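Local coordinates for protein TetR transcriptional regulator (Chloroflexus aurantiacus, PDB 3QBM) that probably binds DNA and regulates transcription as a TetR-family regulator, in a two-subunit assembly of mainly helical chains, at residues V72-H77 against I84-D89; K78-T83 against V139-A144; E130-I135 against L160-M165. All coordinates share one frame; numbering follows the deposited sequence. Where two conformers were deposited one is given.

Interaction 1: residues V72-H77 against I84-D89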
ATOM      1  N   VAL A  72     -18.478  -8.575  11.215  1.00 22.23           N
ATOM      2  CA  VAL A  72     -18.493  -9.854  11.903  1.00 26.13           C
ATOM      3  C   VAL A  72     -17.292  -9.884  12.878  1.00 24.64           C
ATOM      4  O   VAL A  72     -17.431 -10.255  14.053  1.00 24.68           O
ATOM      5  CB  VAL A  72     -18.452 -11.035  10.888  1.00 26.52           C
ATOM      6  CG1 VAL A  72     -18.300 -12.398  11.602  1.00 30.28           C
ATOM      7  CG2 VAL A  72     -19.714 -11.033   9.997  1.00 30.12           C
ATOM      8  N   GLY A  73     -16.130  -9.452  12.389  1.00 23.56           N
ATOM      9  CA  GLY A  73     -14.932  -9.395  13.216  1.00 21.14           C
ATOM     10  C   GLY A  73     -15.047  -8.555  14.476  1.00 22.55           C
ATOM     11  O   GLY A  73     -14.477  -8.923  15.513  1.00 26.92           O
ATOM     12  N   LEU A  74     -15.804  -7.458  14.414  1.00 21.24           N
ATOM     13  CA  LEU A  74     -15.873  -6.513  15.528  1.00 23.38           C
ATOM     14  C   LEU A  74     -17.050  -6.746  16.458  1.00 26.14           C
ATOM     15  O   LEU A  74     -17.097  -6.187  17.563  1.00 24.88           O
ATOM     16  CB  LEU A  74     -15.866  -5.063  15.027  1.00 22.35           C
ATOM     17  CG  LEU A  74     -14.472  -4.428  14.884  1.00 24.80           C
ATOM     18  CD1 LEU A  74     -13.519  -5.279  14.116  1.00 25.03           C
ATOM     19  CD2 LEU A  74     -14.582  -3.026  14.302  1.00 29.31           C
ATOM     20  N   ALA A  75     -17.971  -7.597  16.035  1.00 24.73           N
ATOM     21  CA  ALA A  75     -19.198  -7.807  16.776  1.00 25.77           C
ATOM     22  C   ALA A  75     -18.991  -8.597  18.058  1.00 23.50           C
ATOM     23  O   ALA A  75     -18.252  -9.585  18.101  1.00 22.41           O
ATOM     24  CB  ALA A  75     -20.228  -8.520  15.906  1.00 25.02           C
ATOM     25  N   GLY A  76     -19.601  -8.088  19.123  1.00 24.32           N
ATOM     26  CA  GLY A  76     -19.738  -8.823  20.363  1.00 25.06           C
ATOM     27  C   GLY A  76     -18.673  -8.771  21.418  1.00 23.32           C
ATOM     28  O   GLY A  76     -18.709  -9.597  22.301  1.00 20.86           O
ATOM     29  N   HIS A  77     -17.708  -7.853  21.320  1.00 24.56           N
ATOM     30  CA  HIS A  77     -16.651  -7.751  22.318  1.00 23.46           C
ATOM     31  C   HIS A  77     -17.172  -6.994  23.568  1.00 25.82           C
ATOM     32  O   HIS A  77     -18.090  -6.174  23.493  1.00 26.12           O
ATOM     33  CB  HIS A  77     -15.386  -7.105  21.730  1.00 21.97           C
ATOM     34  CG  HIS A  77     -14.736  -7.943  20.674  1.00 21.85           C
ATOM     35  ND1 HIS A  77     -13.866  -8.966  20.971  1.00 25.57           N
ATOM     36  CD2 HIS A  77     -14.869  -7.939  19.329  1.00 26.56           C
ATOM     37  CE1 HIS A  77     -13.476  -9.548  19.851  1.00 23.13           C
ATOM     38  NE2 HIS A  77     -14.094  -8.962  18.845  1.00 18.89           N
ATOM     39  N   ILE A  84     -11.062  -2.797  19.369  1.00 14.25           N
ATOM     40  CA  ILE A  84     -10.052  -2.156  18.525  1.00 15.39           C
ATOM     41  C   ILE A  84      -8.992  -3.194  18.067  1.00 12.34           C
ATOM     42  O   ILE A  84      -8.588  -3.211  16.918  1.00 14.79           O
ATOM     43  CB  ILE A  84      -9.396  -0.945  19.207  1.00 14.69           C
ATOM     44  CG1 ILE A  84     -10.423   0.183  19.329  1.00 12.23           C
ATOM     45  CG2 ILE A  84      -8.265  -0.430  18.341  1.00 14.29           C
ATOM     46  CD1 ILE A  84     -10.049   1.283  20.361  1.00 16.64           C
ATOM     47  N   ILE A  85      -8.591  -4.067  18.963  1.00 15.12           N
ATOM     48  CA  ILE A  85      -7.628  -5.118  18.615  1.00 13.20           C
ATOM     49  C   ILE A  85      -8.260  -6.125  17.594  1.00 11.53           C
ATOM     50  O   ILE A  85      -7.585  -6.646  16.730  1.00 13.13           O
ATOM     51  CB  ILE A  85      -7.099  -5.787  19.919  1.00 12.63           C
ATOM     52  CG1 ILE A  85      -6.260  -4.801  20.707  1.00 13.12           C
ATOM     53  CG2 ILE A  85      -6.306  -7.074  19.602  1.00 19.43           C
ATOM     54  CD1 ILE A  85      -5.677  -5.334  21.997  1.00 15.04           C
ATOM     55  N   ALA A  86      -9.566  -6.329  17.651  1.00 12.18           N
ATOM     56  CA  ALA A  86     -10.247  -7.216  16.699  1.00 11.63           C
ATOM     57  C   ALA A  86     -10.202  -6.596  15.310  1.00 14.04           C
ATOM     58  O   ALA A  86     -10.175  -7.307  14.307  1.00 14.83           O
ATOM     59  CB  ALA A  86     -11.688  -7.485  17.137  1.00 13.58           C
ATOM     60  N   PHE A  87     -10.191  -5.263  15.240  1.00 14.28           N
ATOM     61  CA  PHE A  87      -9.977  -4.568  13.945  1.00 14.88           C
ATOM     62  C   PHE A  87      -8.606  -4.938  13.337  1.00 14.50           C
ATOM     63  O   PHE A  87      -8.507  -5.250  12.138  1.00 13.35           O
ATOM     64  CB  PHE A  87     -10.121  -3.065  14.153  1.00 15.37           C
ATOM     65  CG  PHE A  87     -10.063  -2.249  12.904  1.00 14.60           C
ATOM     66  CD1 PHE A  87      -8.837  -1.810  12.401  1.00 17.03           C
ATOM     67  CD2 PHE A  87     -11.223  -1.894  12.242  1.00 17.71           C
ATOM     68  CE1 PHE A  87      -8.762  -1.024  11.244  1.00 17.45           C
ATOM     69  CE2 PHE A  87     -11.149  -1.099  11.065  1.00 15.39           C
ATOM     70  CZ  PHE A  87      -9.932  -0.671  10.592  1.00 16.95           C
ATOM     71  N   LEU A  88      -7.565  -4.953  14.167  1.00 12.70           N
ATOM     72  CA  LEU A  88      -6.255  -5.440  13.755  1.00 12.67           C
ATOM     73  C   LEU A  88      -6.345  -6.905  13.318  1.00 13.18           C
ATOM     74  O   LEU A  88      -5.769  -7.284  12.277  1.00 14.82           O
ATOM     75  CB  LEU A  88      -5.201  -5.318  14.869  1.00 13.58           C
ATOM     76  CG  LEU A  88      -5.091  -4.036  15.682  1.00 12.80           C
ATOM     77  CD1 LEU A  88      -4.047  -4.144  16.790  1.00 17.55           C
ATOM     78  CD2 LEU A  88      -4.781  -2.851  14.763  1.00 15.64           C
ATOM     79  N   ASP A  89      -7.087  -7.718  14.073  1.00 12.45           N
ATOM     80  CA  ASP A  89      -7.177  -9.129  13.799  1.00 15.96           C
ATOM     81  C   ASP A  89      -7.826  -9.407  12.435  1.00 17.36           C
ATOM     82  O   ASP A  89      -7.447 -10.348  11.751  1.00 16.65           O
ATOM     83  CB  ASP A  89      -7.927  -9.874  14.885  1.00 18.01           C
ATOM     84  CG  ASP A  89      -7.825 -11.347  14.701  1.00 27.97           C
ATOM     85  OD1 ASP A  89      -6.690 -11.852  14.709  1.00 38.14           O
ATOM     86  OD2 ASP A  89      -8.855 -11.982  14.463  1.00 37.85           O
TER
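Leu74 and His77 pack on Ala86 and Phe87 in a largely apolar contact between the end of helix 51-74, with the turn that follows it, and helix 80-92; the connection, which includes that turn, leads the chain back. The turn, from Leu74 to His77, is of type II, with Gly76 taking a positive phi of 88°. The backbones come close at this place, Leu74 CA lying 5.8 Å from Ala86 CA, and the single methyl of Ala86 fills the space between them. On one side of that methyl is His77, whose NE2 stands 3.3 Å from Ala86 CB, the ring meeting it obliquely. The carbonyl of Gly73 also reaches the methyl, with O 3.5 Å from Ala86 CB. The same oxygen lies in the His77 ring plane and receives a weak bond, 3.4 Å from His77 NE2 to Gly73 O, which may help limit the ring's rotation.

Leu74 uses both branches. Its CD1 rests against the backbone, 3.5 Å from Phe87 N, and its CD2 lies 4.1 Å from Phe87 CD2. Phe87 has CG anti to its own N (chi1 -174°), which swings the ring so that its edge faces Leu74 CD2, the two side chains crossing at a slant. The ring also stacks with Phe70 and meets Trp131 edge-to-face. Leu74 also touches Thr134 of helix 118-144.

No hydrogen bond joins the two segments. The one side-chain hydrogen bond within 72-77, His77 to Gly73, is local and weak, so the attachment to helix 80-92 depends on non-directional packing and on how small Ala86 is.

Interaction 2: residues K78-T83 against V139-A144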
ATOM      1  N   LYS A  78     -16.587  -7.294  24.710  1.00 24.30           N
ATOM      2  CA  LYS A  78     -17.074  -6.770  25.988  1.00 26.46           C
ATOM      3  C   LYS A  78     -16.291  -5.547  26.480  1.00 25.89           C
ATOM      4  O   LYS A  78     -16.669  -4.982  27.502  1.00 27.93           O
ATOM      5  CB  LYS A  78     -17.056  -7.867  27.081  1.00 29.35           C
ATOM      6  CG  LYS A  78     -15.668  -8.449  27.403  1.00 38.99           C
ATOM      7  CD  LYS A  78     -15.738  -9.636  28.355  1.00 52.74           C
ATOM      8  CE  LYS A  78     -14.373 -10.310  28.508  1.00 55.30           C
ATOM      9  NZ  LYS A  78     -14.487 -11.607  29.273  1.00 61.65           N
ATOM     10  N   HIS A  79     -15.230  -5.165  25.751  1.00 18.78           N
ATOM     11  CA  HIS A  79     -14.334  -4.046  26.102  1.00 18.08           C
ATOM     12  C   HIS A  79     -13.906  -3.381  24.808  1.00 16.28           C
ATOM     13  O   HIS A  79     -13.658  -4.062  23.787  1.00 15.28           O
ATOM     14  CB  HIS A  79     -13.128  -4.605  26.828  1.00 17.10           C
ATOM     15  CG  HIS A  79     -12.273  -3.598  27.511  1.00 17.10           C
ATOM     16  ND1 HIS A  79     -11.404  -2.783  26.827  1.00 15.16           N
ATOM     17  CD2 HIS A  79     -12.068  -3.355  28.825  1.00 15.86           C
ATOM     18  CE1 HIS A  79     -10.722  -2.054  27.687  1.00 16.10           C
ATOM     19  NE2 HIS A  79     -11.116  -2.372  28.905  1.00 14.24           N
ATOM     20  N   THR A  80     -13.849  -2.045  24.825  1.00 13.87           N
ATOM     21  CA  THR A  80     -13.573  -1.278  23.620  1.00 15.77           C
ATOM     22  C   THR A  80     -12.175  -1.531  23.077  1.00 12.84           C
ATOM     23  O   THR A  80     -11.942  -1.427  21.879  1.00 14.46           O
ATOM     24  CB  THR A  80     -13.737   0.258  23.824  1.00 15.37           C
ATOM     25  OG1 THR A  80     -12.934   0.687  24.924  1.00 15.85           O
ATOM     26  CG2 THR A  80     -15.250   0.643  24.029  1.00 14.23           C
ATOM     27  N   VAL A  81     -11.235  -1.844  23.957  1.00 12.16           N
ATOM     28  CA  VAL A  81      -9.905  -2.183  23.501  1.00 11.15           C
ATOM     29  C   VAL A  81      -9.904  -3.529  22.768  1.00 10.72           C
ATOM     30  O   VAL A  81      -9.236  -3.670  21.723  1.00 14.24           O
ATOM     31  CB  VAL A  81      -8.885  -2.074  24.637  1.00 11.62           C
ATOM     32  CG1 VAL A  81      -7.491  -2.670  24.266  1.00 12.74           C
ATOM     33  CG2 VAL A  81      -8.737  -0.571  25.041  1.00 16.42           C
ATOM     34  N   ASP A  82     -10.665  -4.491  23.282  1.00 15.02           N
ATOM     35  CA  ASP A  82     -10.821  -5.784  22.607  1.00 16.09           C
ATOM     36  C   ASP A  82     -11.354  -5.550  21.208  1.00 14.58           C
ATOM     37  O   ASP A  82     -10.908  -6.192  20.265  1.00 14.15           O
ATOM     38  CB  ASP A  82     -11.747  -6.730  23.376  1.00 16.80           C
ATOM     39  CG  ASP A  82     -11.175  -7.166  24.727  1.00 21.01           C
ATOM     40  OD1 ASP A  82     -10.010  -6.910  25.018  1.00 21.19           O
ATOM     41  OD2 ASP A  82     -11.917  -7.762  25.502  1.00 23.70           O
ATOM     42  N   THR A  83     -12.327  -4.651  21.070  1.00 15.38           N
ATOM     43  CA  THR A  83     -12.896  -4.338  19.782  1.00 13.19           C
ATOM     44  C   THR A  83     -11.885  -3.695  18.841  1.00 13.63           C
ATOM     45  O   THR A  83     -11.794  -4.051  17.653  1.00 12.25           O
ATOM     46  CB  THR A  83     -14.123  -3.395  19.914  1.00 14.14           C
ATOM     47  OG1 THR A  83     -14.978  -3.880  20.955  1.00 15.06           O
ATOM     48  CG2 THR A  83     -14.836  -3.333  18.582  1.00 14.77           C
ATOM     49  N   VAL A 139     -12.981   4.719  20.540  1.00 14.06           N
ATOM     50  CA  VAL A 139     -12.141   5.435  21.453  1.00 15.06           C
ATOM     51  C   VAL A 139     -12.978   6.327  22.368  1.00 15.00           C
ATOM     52  O   VAL A 139     -12.786   6.291  23.560  1.00 16.31           O
ATOM     53  CB  VAL A 139     -11.039   6.235  20.718  1.00 13.66           C
ATOM     54  CG1 VAL A 139     -10.367   7.235  21.701  1.00 15.66           C
ATOM     55  CG2 VAL A 139     -10.038   5.247  20.043  1.00 11.17           C
ATOM     56  N   GLN A 140     -13.926   7.098  21.843  1.00 17.07           N
ATOM     57  CA  GLN A 140     -14.755   7.930  22.735  0.60 15.83           C
ATOM     58  C   GLN A 140     -15.599   7.070  23.664  1.00 15.90           C
ATOM     59  O   GLN A 140     -15.792   7.416  24.827  1.00 15.37           O
ATOM     60  CB  GLN A 140     -15.643   8.947  22.004  0.60 18.75           C
ATOM     61  CG  GLN A 140     -16.492   9.820  22.951  0.60 21.88           C
ATOM     62  CD  GLN A 140     -15.690  10.467  24.126  0.60 28.96           C
ATOM     63  OE1 GLN A 140     -14.767  11.262  23.896  0.60 32.64           O
ATOM     64  NE2 GLN A 140     -16.057  10.122  25.388  0.60 13.52           N
ATOM     65  N   THR A 141     -16.102   5.935  23.181  1.00 16.04           N
ATOM     66  CA  THR A 141     -16.834   5.031  24.090  1.00 14.43           C
ATOM     67  C   THR A 141     -15.934   4.561  25.250  1.00 15.83           C
ATOM     68  O   THR A 141     -16.310   4.617  26.410  1.00 15.17           O
ATOM     69  CB  THR A 141     -17.473   3.848  23.308  1.00 15.80           C
ATOM     70  OG1 THR A 141     -18.507   4.380  22.466  1.00 16.01           O
ATOM     71  CG2 THR A 141     -18.090   2.841  24.217  1.00 14.87           C
ATOM     72  N   GLY A 142     -14.716   4.160  24.918  1.00 12.86           N
ATOM     73  CA  GLY A 142     -13.771   3.650  25.885  1.00 14.52           C
ATOM     74  C   GLY A 142     -13.387   4.697  26.878  1.00 14.15           C
ATOM     75  O   GLY A 142     -13.231   4.386  28.056  1.00 14.21           O
ATOM     76  N   ILE A 143     -13.235   5.949  26.408  1.00 16.43           N
ATOM     77  CA  ILE A 143     -12.914   7.048  27.308  1.00 15.83           C
ATOM     78  C   ILE A 143     -14.077   7.230  28.263  1.00 15.77           C
ATOM     79  O   ILE A 143     -13.855   7.317  29.457  1.00 17.56           O
ATOM     80  CB  ILE A 143     -12.560   8.376  26.579  1.00 15.12           C
ATOM     81  CG1 ILE A 143     -11.234   8.234  25.855  1.00 12.81           C
ATOM     82  CG2 ILE A 143     -12.508   9.576  27.567  1.00 18.32           C
ATOM     83  CD1 ILE A 143     -10.871   9.371  24.854  1.00 15.14           C
ATOM     84  N   ALA A 144     -15.308   7.251  27.748  1.00 15.37           N
ATOM     85  CA  ALA A 144     -16.478   7.392  28.620  1.00 17.16           C
ATOM     86  C   ALA A 144     -16.540   6.281  29.661  1.00 16.45           C
ATOM     87  O   ALA A 144     -16.973   6.501  30.752  1.00 16.53           O
ATOM     88  CB  ALA A 144     -17.769   7.425  27.800  1.00 18.51           C
TER
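Thr80 OG1 is hydrogen-bonded to Glu147 OE1, from the loop after helix 118-144, and packs against the backbone of that helix, 3.2 Å from Gly142 CA. The torsion responsible is chi1 of 54°, which sets OG1 between the backbone N and the carbonyl carbon and leaves CG2 beside the N. From there the methyl reaches the other helix as well, with Thr80 CG2 3.6 Å from Thr141 CG2. The two threonine side chains slant across each other and meet methyl to methyl, while the hydroxyl of Thr141 is turned to its own helix, hydrogen-bonded to Thr137 O. Thr80 CG2 also lies 3.7 Å from Gly142 N.

Gly142 makes this approach possible. A beta carbon at its position would point to helix 80-92 and fall 2.5 Å from Thr80 OG1, a clash; without one, Thr80 CA and Gly142 CA stand only 5.4 Å apart. The contact thus joins the N-terminal end of helix 80-92 to the C-terminal end of helix 118-144, within the TetR-like C-terminal region, and no hydrogen bond passes directly between the two segments.

The start of helix 80-92 is capped by His79 at the N-cap position. Its ND1 accepts from Val81 N at 3.0 Å, the donor sitting close to the ring plane. With ND1 accepting, the ring proton probably sits on NE2, which is hydrogen-bonded to Ala199 O at the chain terminus. The first backbone bond of the helix follows directly, Thr83 N lying 3.1 Å from His79 O.

Interaction 3: residues E130-I135 against L160-M165; sequences EWRETI and LIIATM
Ile162 of helix 154-175 packs against Trp131 and Arg132 of helix 118-144, in a buried crossing of two long helices of the TetR-like C-terminal domain. The short segments run with axes 10.8 Å apart at closest approach and an angle of 128° between their directions, so they are roughly but not strictly antiparallel. That spacing is wide enough for whole side chains to lie between the backbones.

Ile162 fills much of the interval with two branches. Its CG1 is anti to the carbonyl carbon (chi1 -63°), which extends CD1 across the gap to within 3.7 Å of Trp131 CB. The same methyl rests 3.9 Å from Arg132 CG, the two side chains crossing at about a right angle. The other branch meets the indole at its edge, near the ring plane, with Ile162 CG2 3.9 Å from Trp131 CE3. With an alanine in place of Ile162, a gap is likely to open beside the indole edge, and Arg132 CG would probably lose one of its apolar neighbours. Arg132 offers only its aliphatic part to this packing; its guanidinium bridges Asp155 and Asp129. The CD1 methyls of Ile135 and Ile161 lie 4.2 Å apart, although Ile135 has a second conformer and this distance is less certain.

Within helix 154-175, Thr164 N and Thr164 OG1 reach Leu160 O from opposite faces of its carbonyl plane; the hydroxyl bond, Thr164 OG1 to Leu160 O, is 2.7 Å long.

Around the crossing, Phe91 of helix 80-92 meets the Trp131 ring edge-to-face, and Thr164 and Met165, a selenomethionine, touch helix 179-196. Leu171 of the second subunit packs on Ile162, Leu175 of that subunit on Arg132, and Thr164 OG1 makes a weak hydrogen bond to Thr164 OG1 of the second subunit, so the crossing adjoins the dimer interface.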
ATOM      1  N   GLU A 130     -14.810   5.534   6.880  1.00 16.94           N
ATOM      2  CA  GLU A 130     -15.672   4.662   7.708  0.60 19.01           C
ATOM      3  C   GLU A 130     -14.833   4.017   8.803  1.00 16.44           C
ATOM      4  O   GLU A 130     -15.249   3.973   9.965  1.00 16.59           O
ATOM      5  CB  GLU A 130     -16.315   3.518   6.927  0.60 17.84           C
ATOM      6  CG  GLU A 130     -17.184   3.858   5.765  0.60 24.05           C
ATOM      7  CD  GLU A 130     -17.713   2.587   5.124  0.60 28.48           C
ATOM      8  OE1 GLU A 130     -17.381   2.315   3.950  0.60 35.05           O
ATOM      9  OE2 GLU A 130     -18.415   1.817   5.820  0.60 22.52           O
ATOM     10  N   TRP A 131     -13.659   3.469   8.429  1.00 17.13           N
ATOM     11  CA  TRP A 131     -12.737   2.872   9.422  1.00 15.42           C
ATOM     12  C   TRP A 131     -12.341   3.892  10.502  1.00 15.62           C
ATOM     13  O   TRP A 131     -12.316   3.593  11.685  1.00 18.90           O
ATOM     14  CB  TRP A 131     -11.447   2.328   8.746  1.00 14.87           C
ATOM     15  CG  TRP A 131     -11.682   1.211   7.779  1.00 13.58           C
ATOM     16  CD1 TRP A 131     -12.762   0.360   7.730  1.00 18.95           C
ATOM     17  CD2 TRP A 131     -10.771   0.749   6.778  1.00 13.70           C
ATOM     18  NE1 TRP A 131     -12.589  -0.556   6.732  1.00 20.93           N
ATOM     19  CE2 TRP A 131     -11.367  -0.357   6.146  1.00 19.95           C
ATOM     20  CE3 TRP A 131      -9.502   1.158   6.365  1.00 16.26           C
ATOM     21  CZ2 TRP A 131     -10.753  -1.043   5.091  1.00 19.51           C
ATOM     22  CZ3 TRP A 131      -8.898   0.494   5.305  1.00 15.96           C
ATOM     23  CH2 TRP A 131      -9.535  -0.609   4.685  1.00 17.14           C
ATOM     24  N   ARG A 132     -11.995   5.094  10.078  1.00 13.66           N
ATOM     25  CA  ARG A 132     -11.647   6.155  11.003  1.00 15.52           C
ATOM     26  C   ARG A 132     -12.817   6.492  11.959  1.00 16.12           C
ATOM     27  O   ARG A 132     -12.609   6.669  13.176  1.00 16.02           O
ATOM     28  CB  ARG A 132     -11.250   7.417  10.215  1.00 15.31           C
ATOM     29  CG  ARG A 132      -9.961   7.286   9.504  1.00 15.94           C
ATOM     30  CD  ARG A 132      -9.712   8.402   8.524  1.00 14.64           C
ATOM     31  NE  ARG A 132      -9.314   9.652   9.162  1.00 15.74           N
ATOM     32  CZ  ARG A 132      -9.137  10.793   8.498  1.00 20.87           C
ATOM     33  NH1 ARG A 132      -9.327  10.861   7.169  1.00 22.78           N
ATOM     34  NH2 ARG A 132      -8.732  11.865   9.153  1.00 20.59           N
ATOM     35  N   GLU A 133     -14.020   6.601  11.406  1.00 16.24           N
ATOM     36  CA  GLU A 133     -15.203   6.848  12.240  1.00 19.38           C
ATOM     37  C   GLU A 133     -15.432   5.693  13.248  1.00 19.36           C
ATOM     38  O   GLU A 133     -15.773   5.941  14.396  1.00 16.27           O
ATOM     39  CB  GLU A 133     -16.453   7.058  11.392  1.00 21.33           C
ATOM     40  CG  GLU A 133     -17.689   7.554  12.184  1.00 30.56           C
ATOM     41  CD  GLU A 133     -17.637   9.060  12.560  1.00 47.73           C
ATOM     42  OE1 GLU A 133     -16.734   9.492  13.322  1.00 45.67           O
ATOM     43  OE2 GLU A 133     -18.534   9.818  12.097  1.00 55.55           O
ATOM     44  N   THR A 134     -15.265   4.452  12.792  1.00 17.16           N
ATOM     45  CA  THR A 134     -15.381   3.254  13.661  1.00 17.99           C
ATOM     46  C   THR A 134     -14.446   3.299  14.853  1.00 17.65           C
ATOM     47  O   THR A 134     -14.855   3.114  16.001  1.00 15.59           O
ATOM     48  CB  THR A 134     -15.147   1.954  12.839  1.00 18.81           C
ATOM     49  OG1 THR A 134     -16.268   1.812  11.973  1.00 20.05           O
ATOM     50  CG2 THR A 134     -15.073   0.679  13.742  1.00 18.49           C
ATOM     51  N   ILE A 135     -13.188   3.567  14.565  1.00 15.09           N
ATOM     52  CA  ILE A 135     -12.166   3.640  15.591  0.50 16.10           C
ATOM     53  C   ILE A 135     -12.427   4.873  16.506  1.00 15.40           C
ATOM     54  O   ILE A 135     -12.311   4.761  17.715  1.00 15.33           O
ATOM     55  CB  ILE A 135     -10.747   3.574  14.920  0.50 16.03           C
ATOM     56  CG1 ILE A 135     -10.587   2.242  14.171  0.50 17.11           C
ATOM     57  CG2 ILE A 135      -9.619   3.754  15.953  0.50 16.00           C
ATOM     58  CD1 ILE A 135      -9.355   2.142  13.265  0.50 16.78           C
ATOM     59  N   LEU A 160      -2.831   5.593  12.327  1.00 12.16           N
ATOM     60  CA  LEU A 160      -1.664   4.717  12.567  1.00 11.02           C
ATOM     61  C   LEU A 160      -2.012   3.243  12.298  1.00 10.09           C
ATOM     62  O   LEU A 160      -1.261   2.527  11.593  1.00 14.02           O
ATOM     63  CB  LEU A 160      -1.180   4.868  13.998  1.00 13.73           C
ATOM     64  CG  LEU A 160      -0.075   3.906  14.437  1.00 17.92           C
ATOM     65  CD1 LEU A 160       1.226   4.211  13.666  1.00 14.21           C
ATOM     66  CD2 LEU A 160       0.120   4.066  15.967  1.00 15.45           C
ATOM     67  N   ILE A 161      -3.129   2.793  12.876  1.00  9.54           N
ATOM     68  CA  ILE A 161      -3.621   1.443  12.699  1.00 12.00           C
ATOM     69  C   ILE A 161      -3.823   1.119  11.222  1.00 10.60           C
ATOM     70  O   ILE A 161      -3.340   0.113  10.752  1.00 11.19           O
ATOM     71  CB  ILE A 161      -4.967   1.231  13.423  1.00 12.49           C
ATOM     72  CG1 ILE A 161      -4.736   1.071  14.918  1.00 15.04           C
ATOM     73  CG2 ILE A 161      -5.693   0.010  12.823  1.00 14.22           C
ATOM     74  CD1 ILE A 161      -6.062   1.199  15.765  1.00 14.60           C
ATOM     75  N   ILE A 162      -4.530   1.976  10.486  1.00 11.82           N
ATOM     76  CA  ILE A 162      -4.793   1.716   9.068  1.00 12.70           C
ATOM     77  C   ILE A 162      -3.522   1.646   8.221  1.00 11.86           C
ATOM     78  O   ILE A 162      -3.368   0.734   7.398  1.00 12.72           O
ATOM     79  CB  ILE A 162      -5.780   2.751   8.469  1.00 11.98           C
ATOM     80  CG1 ILE A 162      -7.116   2.626   9.184  1.00 12.62           C
ATOM     81  CG2 ILE A 162      -5.930   2.562   6.933  1.00 13.34           C
ATOM     82  CD1 ILE A 162      -8.064   3.877   8.954  1.00 12.53           C
ATOM     83  N   ALA A 163      -2.622   2.589   8.456  1.00 10.73           N
ATOM     84  CA  ALA A 163      -1.332   2.650   7.750  1.00 12.55           C
ATOM     85  C   ALA A 163      -0.560   1.375   8.037  1.00 14.13           C
ATOM     86  O   ALA A 163      -0.066   0.707   7.102  1.00 12.64           O
ATOM     87  CB  ALA A 163      -0.483   3.869   8.198  1.00 11.45           C
ATOM     88  N   THR A 164      -0.435   1.030   9.313  1.00 12.28           N
ATOM     89  CA  THR A 164       0.361  -0.145   9.690  1.00 12.45           C
ATOM     90  C   THR A 164      -0.146  -1.432   9.099  1.00 12.33           C
ATOM     91  O   THR A 164       0.650  -2.236   8.536  1.00 10.31           O
ATOM     92  CB  THR A 164       0.434  -0.274  11.211  1.00 11.79           C
ATOM     93  OG1 THR A 164       0.961   0.960  11.740  1.00 12.45           O
ATOM     94  CG2 THR A 164       1.361  -1.444  11.629  1.00 15.27           C
HETATM   95  N   MSE A 165      -1.442  -1.653   9.256  1.00 11.45           N
HETATM   96  CA  MSE A 165      -2.056  -2.909   8.841  1.00 10.21           C
HETATM   97  C   MSE A 165      -2.079  -3.019   7.314  1.00 11.11           C
HETATM   98  O   MSE A 165      -1.742  -4.073   6.774  1.00 12.34           O
HETATM   99  CB  MSE A 165      -3.441  -3.116   9.472  1.00 11.59           C
HETATM  100  CG  MSE A 165      -3.443  -3.274  10.990  1.00 10.40           C
HETATM  101 SE   MSE A 165      -2.031  -4.371  11.821  0.75 11.84          SE
HETATM  102  CE  MSE A 165      -2.526  -6.127  11.129  1.00 12.88           C
TER

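Overall arrangement
Helix 80-92 takes part in interactions 1 and 2, and helix 118-144 in interactions 2 and 3. Interaction 3 is buried, its centre about 11 Å from the centre of the chain, with large side chains spanning widely spaced helices; the centre of interaction 1, partly buried, is about 14 Å from that same point, and that of interaction 2, buried but at helix ends, about 22 Å. In these two outer contacts a small residue, Ala86 or Gly142, accompanies close backbones. Interactions 1 and 3 meet where Phe87 CE1 lies 3.6 Å from Ile161 CG2, continuing the apolar interior. Interactions 1 and 2 touch through His77 CB and Thr83 OG1, 3.3 Å apart. Only interaction 3 has the second subunit beside it.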